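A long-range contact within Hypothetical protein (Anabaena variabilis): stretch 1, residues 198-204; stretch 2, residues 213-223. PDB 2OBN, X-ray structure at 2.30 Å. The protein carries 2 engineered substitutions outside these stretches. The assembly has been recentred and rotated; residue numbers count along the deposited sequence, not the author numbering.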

# COMPACT_ATOMS: atom_id res chain seq x y z
N GLY B 198 1.26 21.91 -6.06
CA GLY B 198 0.33 21.92 -7.17
C GLY B 198 0.49 20.67 -8.02
O GLY B 198 -0.17 20.55 -9.06
N ASP B 199 1.37 19.76 -7.61
CA ASP B 199 1.60 18.52 -8.34
C ASP B 199 2.26 17.48 -7.40
O ASP B 199 2.70 17.80 -6.30
CB ASP B 199 2.49 18.80 -9.56
CG ASP B 199 2.26 17.81 -10.71
OD1 ASP B 199 1.79 16.67 -10.49
OD2 ASP B 199 2.54 18.21 -11.87
N GLY B 200 2.33 16.24 -7.88
CA GLY B 200 2.90 15.13 -7.13
C GLY B 200 1.87 14.03 -7.05
O GLY B 200 1.07 13.89 -7.96
N VAL B 201 1.88 13.26 -5.97
CA VAL B 201 0.91 12.18 -5.79
C VAL B 201 0.49 11.99 -4.33
O VAL B 201 1.33 11.96 -3.45
CB VAL B 201 1.47 10.83 -6.35
CG1 VAL B 201 2.81 10.45 -5.72
CG2 VAL B 201 0.45 9.70 -6.15
N ALA B 202 -0.82 11.88 -4.08
CA ALA B 202 -1.32 11.59 -2.73
C ALA B 202 -1.26 10.06 -2.60
O ALA B 202 -2.26 9.37 -2.82
CB ALA B 202 -2.72 12.09 -2.56
N LEU B 203 -0.09 9.56 -2.23
CA LEU B 203 0.17 8.12 -2.18
C LEU B 203 -0.77 7.28 -1.33
O LEU B 203 -1.06 6.14 -1.70
CB LEU B 203 1.60 7.87 -1.72
CG LEU B 203 2.12 6.44 -1.76
CD1 LEU B 203 2.12 5.91 -3.18
CD2 LEU B 203 3.52 6.37 -1.16
N ASP B 204 -1.27 7.81 -0.21
CA ASP B 204 -2.13 7.01 0.67
C ASP B 204 -3.52 6.69 0.10
O ASP B 204 -4.25 5.87 0.66
CB ASP B 204 -2.22 7.58 2.09
CG ASP B 204 -3.03 8.87 2.19
OD1 ASP B 204 -3.66 9.32 1.22
OD2 ASP B 204 -3.04 9.44 3.30
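Stretch 2 213-223: GAVEQMVMRYG

The selenium of a selenomethionine rests on a bare glycine backbone: Met218 SE lies 3.6 Å from Gly200 CA, the closest approach between these two stretches. The pair illustrates how a helix can pack on an irregular segment without a single hydrogen bond crossing between them. A CB on Gly200 would come within 3.7 Å of Met218 SE and, at these backbone angles (phi 125°, psi -148°), would also be jammed against the carbonyl oxygen of Asp199. Within stretch 1, Asp199 OD1 accepts a 2.7 Å hydrogen bond from Gly200 N.

Stretch 2 is helical from its first residue, whereas stretch 1 is mostly loop and enters a 3-10 segment at Leu203. The two run in opposite senses: later residues of the helix meet earlier residues of the loop. Ala214 and Met218, one helical turn apart, both point toward stretch 1 and both touch Val201, whose CG2 lies 4.1 Å from Ala214 CB and whose CG1 lies 3.9 Å from Met218 CE. Farther along, Leu203 CD1 approaches Ala214 CB at 4.3 Å, and Leu203 CD1 and CD2 each lie 3.9 Å from Val215 CG2. At the other end the contact turns polar but loose, with Asp199 OD2 4.0 Å from Tyr222 OH, too far for a hydrogen bond.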

# COMPACT_ATOMS: atom_id res chain seq x y z
N GLY B 213 4.60 2.12 -8.11
CA GLY B 213 4.62 2.64 -9.49
C GLY B 213 4.31 4.12 -9.53
O GLY B 213 4.83 4.85 -10.36
N ALA B 214 3.46 4.56 -8.60
CA ALA B 214 3.10 5.97 -8.50
C ALA B 214 4.32 6.78 -8.08
O ALA B 214 4.52 7.89 -8.55
CB ALA B 214 1.95 6.16 -7.48
N VAL B 215 5.11 6.23 -7.17
CA VAL B 215 6.33 6.90 -6.69
C VAL B 215 7.39 6.85 -7.79
O VAL B 215 7.99 7.87 -8.13
CB VAL B 215 6.86 6.26 -5.37
CG1 VAL B 215 8.18 6.90 -4.94
CG2 VAL B 215 5.82 6.37 -4.26
N GLU B 216 7.60 5.67 -8.37
CA GLU B 216 8.58 5.51 -9.43
C GLU B 216 8.32 6.49 -10.58
O GLU B 216 9.23 7.14 -11.06
CB GLU B 216 8.56 4.08 -9.96
CG GLU B 216 9.60 3.79 -10.98
CD GLU B 216 9.54 2.38 -11.47
OE1 GLU B 216 8.60 2.05 -12.23
OE2 GLU B 216 10.44 1.59 -11.13
N GLN B 217 7.07 6.59 -11.00
CA GLN B 217 6.69 7.45 -12.10
C GLN B 217 7.07 8.92 -11.87
O GLN B 217 7.60 9.57 -12.76
CB GLN B 217 5.18 7.34 -12.33
CG GLN B 217 4.70 7.90 -13.64
CD GLN B 217 3.20 8.08 -13.64
OE1 GLN B 217 2.66 8.84 -12.81
NE2 GLN B 217 2.51 7.41 -14.57
N MSE B 218 6.81 9.43 -10.68
CA MSE B 218 7.14 10.82 -10.35
C MSE B 218 8.65 11.02 -10.32
O MSE B 218 9.18 12.01 -10.84
CB MSE B 218 6.53 11.20 -9.00
CG MSE B 218 6.77 12.64 -8.57
SE MSE B 218 5.86 13.07 -6.90
CE MSE B 218 6.57 11.61 -5.92
N VAL B 219 9.34 10.08 -9.68
CA VAL B 219 10.80 10.12 -9.55
C VAL B 219 11.50 10.02 -10.92
O VAL B 219 12.51 10.68 -11.15
CB VAL B 219 11.29 9.01 -8.59
CG1 VAL B 219 12.78 8.80 -8.68
CG2 VAL B 219 10.83 9.33 -7.13
N MSE B 220 10.97 9.21 -11.83
CA MSE B 220 11.56 9.12 -13.18
C MSE B 220 11.28 10.38 -14.01
O MSE B 220 12.03 10.69 -14.93
CB MSE B 220 11.03 7.90 -13.92
CG MSE B 220 11.42 6.57 -13.32
SE MSE B 220 13.31 6.27 -13.33
CE MSE B 220 13.59 6.02 -15.20
N ARG B 221 10.21 11.10 -13.68
CA ARG B 221 9.81 12.30 -14.41
C ARG B 221 10.78 13.47 -14.23
O ARG B 221 10.98 14.24 -15.16
CB ARG B 221 8.36 12.68 -14.01
CG ARG B 221 7.80 13.96 -14.62
CD ARG B 221 6.29 13.88 -14.90
NE ARG B 221 5.53 13.20 -13.85
N TYR B 222 11.41 13.58 -13.06
CA TYR B 222 12.33 14.69 -12.77
C TYR B 222 13.79 14.30 -12.55
O TYR B 222 14.66 15.14 -12.69
CB TYR B 222 11.84 15.46 -11.53
CG TYR B 222 10.41 15.94 -11.68
CD1 TYR B 222 10.11 17.06 -12.46
CD2 TYR B 222 9.36 15.26 -11.05
CE1 TYR B 222 8.79 17.50 -12.62
CE2 TYR B 222 8.05 15.69 -11.19
CZ TYR B 222 7.76 16.80 -11.98
OH TYR B 222 6.45 17.20 -12.11
N GLY B 223 14.04 13.03 -12.24
CA GLY B 223 15.37 12.52 -11.88
C GLY B 223 16.58 12.83 -12.73
O GLY B 223 17.68 13.00 -12.21